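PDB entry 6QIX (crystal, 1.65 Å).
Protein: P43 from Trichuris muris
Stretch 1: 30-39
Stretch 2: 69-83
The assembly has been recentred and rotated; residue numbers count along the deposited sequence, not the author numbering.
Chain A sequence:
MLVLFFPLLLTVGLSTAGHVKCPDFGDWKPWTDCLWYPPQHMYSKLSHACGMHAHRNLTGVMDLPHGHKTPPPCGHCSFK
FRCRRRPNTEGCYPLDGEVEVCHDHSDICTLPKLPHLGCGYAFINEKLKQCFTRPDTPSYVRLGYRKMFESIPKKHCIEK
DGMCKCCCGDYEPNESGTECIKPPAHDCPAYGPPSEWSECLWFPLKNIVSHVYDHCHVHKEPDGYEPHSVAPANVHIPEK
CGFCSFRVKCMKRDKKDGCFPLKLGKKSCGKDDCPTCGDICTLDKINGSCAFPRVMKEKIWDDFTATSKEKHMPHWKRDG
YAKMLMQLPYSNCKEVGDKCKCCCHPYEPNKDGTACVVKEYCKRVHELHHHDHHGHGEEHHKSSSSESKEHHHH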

# COMPACT_ATOMS: atom_id res chain seq x y z
N PRO A 30 -22.85 -16.35 7.26
CA PRO A 30 -22.56 -17.37 6.24
C PRO A 30 -21.39 -16.98 5.35
O PRO A 30 -21.10 -15.80 5.11
CB PRO A 30 -23.87 -17.48 5.44
CG PRO A 30 -24.67 -16.24 5.76
CD PRO A 30 -24.21 -15.77 7.13
N TRP A 31 -20.69 -18.02 4.89
CA TRP A 31 -19.66 -17.86 3.88
C TRP A 31 -20.24 -17.26 2.61
O TRP A 31 -21.34 -17.63 2.17
CB TRP A 31 -19.07 -19.22 3.52
CG TRP A 31 -18.11 -19.83 4.50
CD1 TRP A 31 -18.37 -20.84 5.38
CD2 TRP A 31 -16.72 -19.52 4.63
NE1 TRP A 31 -17.23 -21.16 6.08
CE2 TRP A 31 -16.20 -20.36 5.64
CE3 TRP A 31 -15.87 -18.60 4.01
CZ2 TRP A 31 -14.86 -20.32 6.03
CZ3 TRP A 31 -14.54 -18.56 4.40
CH2 TRP A 31 -14.06 -19.41 5.41
N THR A 32 -19.47 -16.38 1.97
CA THR A 32 -19.87 -15.86 0.68
C THR A 32 -19.69 -16.92 -0.40
O THR A 32 -19.16 -18.00 -0.16
CB THR A 32 -19.04 -14.64 0.28
OG1 THR A 32 -17.66 -15.02 0.21
CG2 THR A 32 -19.18 -13.52 1.30
N ASP A 33 -20.14 -16.59 -1.61
CA ASP A 33 -19.66 -17.27 -2.81
C ASP A 33 -18.18 -16.95 -3.05
O ASP A 33 -17.58 -16.12 -2.37
CB ASP A 33 -20.49 -16.83 -4.02
CG ASP A 33 -21.84 -17.54 -4.09
OD1 ASP A 33 -22.73 -17.06 -4.84
OD2 ASP A 33 -22.01 -18.59 -3.41
N CYS A 34 -17.57 -17.62 -4.03
CA CYS A 34 -16.22 -17.23 -4.44
C CYS A 34 -16.24 -15.81 -4.97
O CYS A 34 -17.03 -15.49 -5.87
CB CYS A 34 -15.67 -18.19 -5.49
SG CYS A 34 -15.37 -19.90 -4.86
N LEU A 35 -15.40 -14.94 -4.41
CA LEU A 35 -15.46 -13.51 -4.68
C LEU A 35 -14.47 -13.11 -5.77
O LEU A 35 -13.44 -13.74 -5.96
CB LEU A 35 -15.16 -12.69 -3.42
CG LEU A 35 -16.10 -12.94 -2.25
CD1 LEU A 35 -15.69 -12.10 -1.06
CD2 LEU A 35 -17.55 -12.66 -2.61
N TRP A 36 -14.76 -12.00 -6.44
CA TRP A 36 -13.90 -11.55 -7.52
C TRP A 36 -14.01 -10.04 -7.70
O TRP A 36 -14.81 -9.36 -7.05
CB TRP A 36 -14.23 -12.30 -8.84
CG TRP A 36 -13.15 -12.21 -9.87
CD1 TRP A 36 -13.25 -11.71 -11.14
CD2 TRP A 36 -11.78 -12.58 -9.69
NE1 TRP A 36 -12.02 -11.77 -11.78
CE2 TRP A 36 -11.11 -12.29 -10.90
CE3 TRP A 36 -11.06 -13.13 -8.64
CZ2 TRP A 36 -9.74 -12.51 -11.07
CZ3 TRP A 36 -9.71 -13.38 -8.83
CH2 TRP A 36 -9.07 -13.07 -10.03
N TYR A 37 -13.20 -9.53 -8.61
CA TYR A 37 -13.07 -8.11 -8.89
C TYR A 37 -14.16 -7.67 -9.84
O TYR A 37 -14.86 -8.49 -10.41
CB TYR A 37 -11.68 -7.86 -9.46
CG TYR A 37 -10.60 -8.21 -8.44
CD1 TYR A 37 -10.20 -7.28 -7.48
CD2 TYR A 37 -10.02 -9.49 -8.42
CE1 TYR A 37 -9.26 -7.59 -6.56
CE2 TYR A 37 -9.06 -9.81 -7.49
CZ TYR A 37 -8.69 -8.85 -6.55
OH TYR A 37 -7.74 -9.15 -5.60
N PRO A 38 -14.31 -6.36 -10.06
CA PRO A 38 -13.48 -5.24 -9.60
C PRO A 38 -13.49 -4.94 -8.09
O PRO A 38 -14.35 -5.45 -7.36
CB PRO A 38 -14.05 -4.03 -10.37
CG PRO A 38 -15.41 -4.48 -10.88
CD PRO A 38 -15.40 -5.95 -10.97
N PRO A 39 -12.53 -4.11 -7.65
CA PRO A 39 -12.38 -3.85 -6.20
C PRO A 39 -13.67 -3.39 -5.54
O PRO A 39 -14.04 -3.87 -4.45
CB PRO A 39 -11.31 -2.74 -6.16
CG PRO A 39 -10.49 -3.02 -7.42
CD PRO A 39 -11.48 -3.46 -8.45
N LYS A 69 -10.53 -4.90 -19.56
CA LYS A 69 -11.55 -5.72 -18.93
C LYS A 69 -10.92 -6.56 -17.82
O LYS A 69 -9.76 -6.95 -17.90
CB LYS A 69 -12.20 -6.63 -19.96
CG LYS A 69 -12.73 -5.88 -21.20
CD LYS A 69 -12.86 -6.78 -22.44
CE LYS A 69 -13.13 -5.96 -23.72
NZ LYS A 69 -14.00 -6.68 -24.71
N THR A 70 -11.69 -6.79 -16.77
CA THR A 70 -11.18 -7.64 -15.71
C THR A 70 -11.39 -9.10 -16.10
O THR A 70 -12.50 -9.48 -16.47
CB THR A 70 -11.84 -7.37 -14.37
OG1 THR A 70 -13.18 -7.84 -14.38
CG2 THR A 70 -11.85 -5.91 -14.08
N PRO A 71 -10.36 -9.93 -16.05
CA PRO A 71 -10.53 -11.32 -16.51
C PRO A 71 -11.34 -12.11 -15.51
O PRO A 71 -11.53 -11.66 -14.37
CB PRO A 71 -9.09 -11.85 -16.60
CG PRO A 71 -8.34 -11.02 -15.62
CD PRO A 71 -8.97 -9.64 -15.65
N PRO A 72 -11.80 -13.30 -15.87
CA PRO A 72 -12.61 -14.11 -14.94
C PRO A 72 -11.76 -14.67 -13.82
O PRO A 72 -10.53 -14.67 -13.93
CB PRO A 72 -13.17 -15.23 -15.83
CG PRO A 72 -12.30 -15.23 -17.06
CD PRO A 72 -11.74 -13.86 -17.23
N PRO A 73 -12.38 -15.15 -12.73
CA PRO A 73 -11.62 -15.72 -11.62
C PRO A 73 -10.48 -16.61 -12.08
O PRO A 73 -10.67 -17.49 -12.92
CB PRO A 73 -12.68 -16.50 -10.83
CG PRO A 73 -13.94 -15.72 -11.02
CD PRO A 73 -13.84 -15.20 -12.48
N CYS A 74 -9.29 -16.37 -11.51
CA CYS A 74 -8.06 -16.97 -12.02
C CYS A 74 -7.06 -17.06 -10.86
O CYS A 74 -7.16 -16.38 -9.85
CB CYS A 74 -7.51 -16.26 -13.28
SG CYS A 74 -7.18 -14.57 -13.07
N GLY A 75 -6.06 -17.94 -11.04
CA GLY A 75 -4.77 -17.81 -10.36
C GLY A 75 -4.71 -18.27 -8.93
O GLY A 75 -3.70 -18.00 -8.25
N HIS A 76 -5.74 -18.99 -8.47
CA HIS A 76 -5.92 -19.23 -7.03
C HIS A 76 -6.11 -17.91 -6.26
O HIS A 76 -5.82 -17.81 -5.06
CB HIS A 76 -4.76 -20.06 -6.44
CG HIS A 76 -4.46 -21.32 -7.22
ND1 HIS A 76 -4.89 -22.56 -6.81
CD2 HIS A 76 -3.80 -21.51 -8.38
CE1 HIS A 76 -4.51 -23.47 -7.69
NE2 HIS A 76 -3.85 -22.86 -8.66
N CYS A 77 -6.61 -16.88 -6.96
CA CYS A 77 -6.79 -15.54 -6.37
C CYS A 77 -8.22 -15.27 -5.90
O CYS A 77 -8.45 -14.30 -5.17
CB CYS A 77 -6.35 -14.48 -7.38
SG CYS A 77 -4.59 -14.53 -7.80
N SER A 78 -9.19 -16.08 -6.34
CA SER A 78 -10.55 -15.97 -5.86
C SER A 78 -10.71 -16.71 -4.53
O SER A 78 -10.04 -17.71 -4.26
CB SER A 78 -11.50 -16.54 -6.93
OG SER A 78 -12.85 -16.48 -6.52
N PHE A 79 -11.63 -16.21 -3.71
CA PHE A 79 -11.74 -16.72 -2.35
C PHE A 79 -13.13 -16.45 -1.79
O PHE A 79 -13.81 -15.53 -2.23
CB PHE A 79 -10.71 -16.08 -1.42
CG PHE A 79 -10.88 -14.62 -1.25
CD1 PHE A 79 -11.56 -14.13 -0.14
CD2 PHE A 79 -10.38 -13.73 -2.20
CE1 PHE A 79 -11.70 -12.77 0.04
CE2 PHE A 79 -10.53 -12.35 -2.02
CZ PHE A 79 -11.20 -11.88 -0.91
N LYS A 80 -13.54 -17.30 -0.86
CA LYS A 80 -14.72 -17.08 -0.03
C LYS A 80 -14.30 -16.41 1.26
O LYS A 80 -13.17 -16.57 1.71
CB LYS A 80 -15.40 -18.39 0.31
CG LYS A 80 -15.70 -19.25 -0.85
CD LYS A 80 -16.49 -20.48 -0.36
CE LYS A 80 -16.85 -21.40 -1.48
NZ LYS A 80 -17.62 -22.55 -0.96
N PHE A 81 -15.25 -15.69 1.87
CA PHE A 81 -15.05 -14.93 3.10
C PHE A 81 -16.23 -15.14 4.04
O PHE A 81 -17.37 -15.33 3.62
CB PHE A 81 -14.86 -13.44 2.74
CG PHE A 81 -14.74 -12.49 3.91
CD1 PHE A 81 -13.52 -12.29 4.55
CD2 PHE A 81 -15.83 -11.72 4.30
CE1 PHE A 81 -13.39 -11.38 5.58
CE2 PHE A 81 -15.71 -10.80 5.34
CZ PHE A 81 -14.50 -10.64 5.98
N ARG A 82 -15.95 -15.08 5.34
CA ARG A 82 -17.01 -15.01 6.33
C ARG A 82 -16.53 -14.13 7.47
O ARG A 82 -15.34 -13.93 7.66
CB ARG A 82 -17.42 -16.40 6.84
CG ARG A 82 -16.41 -17.13 7.69
CD ARG A 82 -17.05 -18.43 8.23
NE ARG A 82 -16.11 -19.22 9.01
CZ ARG A 82 -16.44 -20.29 9.72
NH1 ARG A 82 -17.71 -20.72 9.74
NH2 ARG A 82 -15.50 -20.95 10.40
N CYS A 83 -17.50 -13.62 8.23
CA CYS A 83 -17.26 -12.53 9.16
C CYS A 83 -18.00 -12.78 10.47
O CYS A 83 -19.04 -13.46 10.50
CB CYS A 83 -17.71 -11.18 8.54
SG CYS A 83 -17.28 -9.67 9.44
O HOH W 1 -19.89 -13.75 6.77
O HOH W 2 -20.03 -20.54 -0.47
O HOH W 3 -7.51 -11.78 -4.60

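The apolar centre of the contact is the indole of Trp36, the residue of its stretch most covered by the partner; its CA-to-CB bond points toward the 69-83 segment. Pro73 and Cys74 lie over one face of the ring. Pro73 CA sits 3.6 Å from the centroid of the six-membered ring of Trp36, only 13° off the ring normal, a CH-pi contact, and Pro73 CD packs 3.8 Å from Trp36 CD1. Cys74 SG comes within 3.8 Å of Trp36 CZ2, but its approach to the ring is oblique. The indole is also met near its plane: Cys77 CB is 3.8 Å from Trp36 CZ3. Cys74 and Cys77 are the ends of a type I' turn, closed by a hydrogen bond of 3.0 Å from Cys77 N to Cys74 O, so the turn supplies two of the neighbours of the ring. The one polar atom of the indole is satisfied as well: Trp36 NE1 donates a short hydrogen bond, 2.6 Å, to Pro71 O at the ring edge, which ties the ring to the proline-rich run.

Beside Trp36, Leu35 extends the apolar packing, with its CD1 4.2 Å from Phe79 CE1 and 4.1 Å from Phe81 CB. Its backbone is held at both polar atoms: Leu35 N donates to Phe79 O at 2.8 Å, and Ser78 OG donates to Leu35 O at 2.9 Å. The second bond comes from the Ser78 side chain.

Thr32 pairs with Phe81 through its backbone and its side chain. Its amide donates to Phe81 O (Thr32 N to Phe81 O, 2.9 Å), while Phe81 N donates back to Thr32 OG1 at 3.0 Å. With the side chain in the p rotamer, Thr32 OG1 donates to Asp33 O at 2.8 Å, and so both accepts and donates.

Further out, Trp31 lies against Lys80 and Arg82. Arg82 CD stands 3.5 Å from the centroid of the five-membered ring of Trp31, 21° off the normal, a CH-pi contact over one face, while Trp31 NE1 lies over a face of the guanidinium. Lys80 CB is 3.7 Å from Trp31 CE3, though the end of the lysine leads away.

Three waters bridge polar groups at the edge. One donates to Pro30 O (2.9 Å from the water O) and accepts from Cys83 N (2.8 Å from the water O); another donates to Thr32 O (2.7 Å from its water O) and accepts from Lys80 NZ (3.2 Å from the same water O). The O of a third water links Tyr37 OH, 2.8 Å away, with Cys77 O, 2.7 Å away.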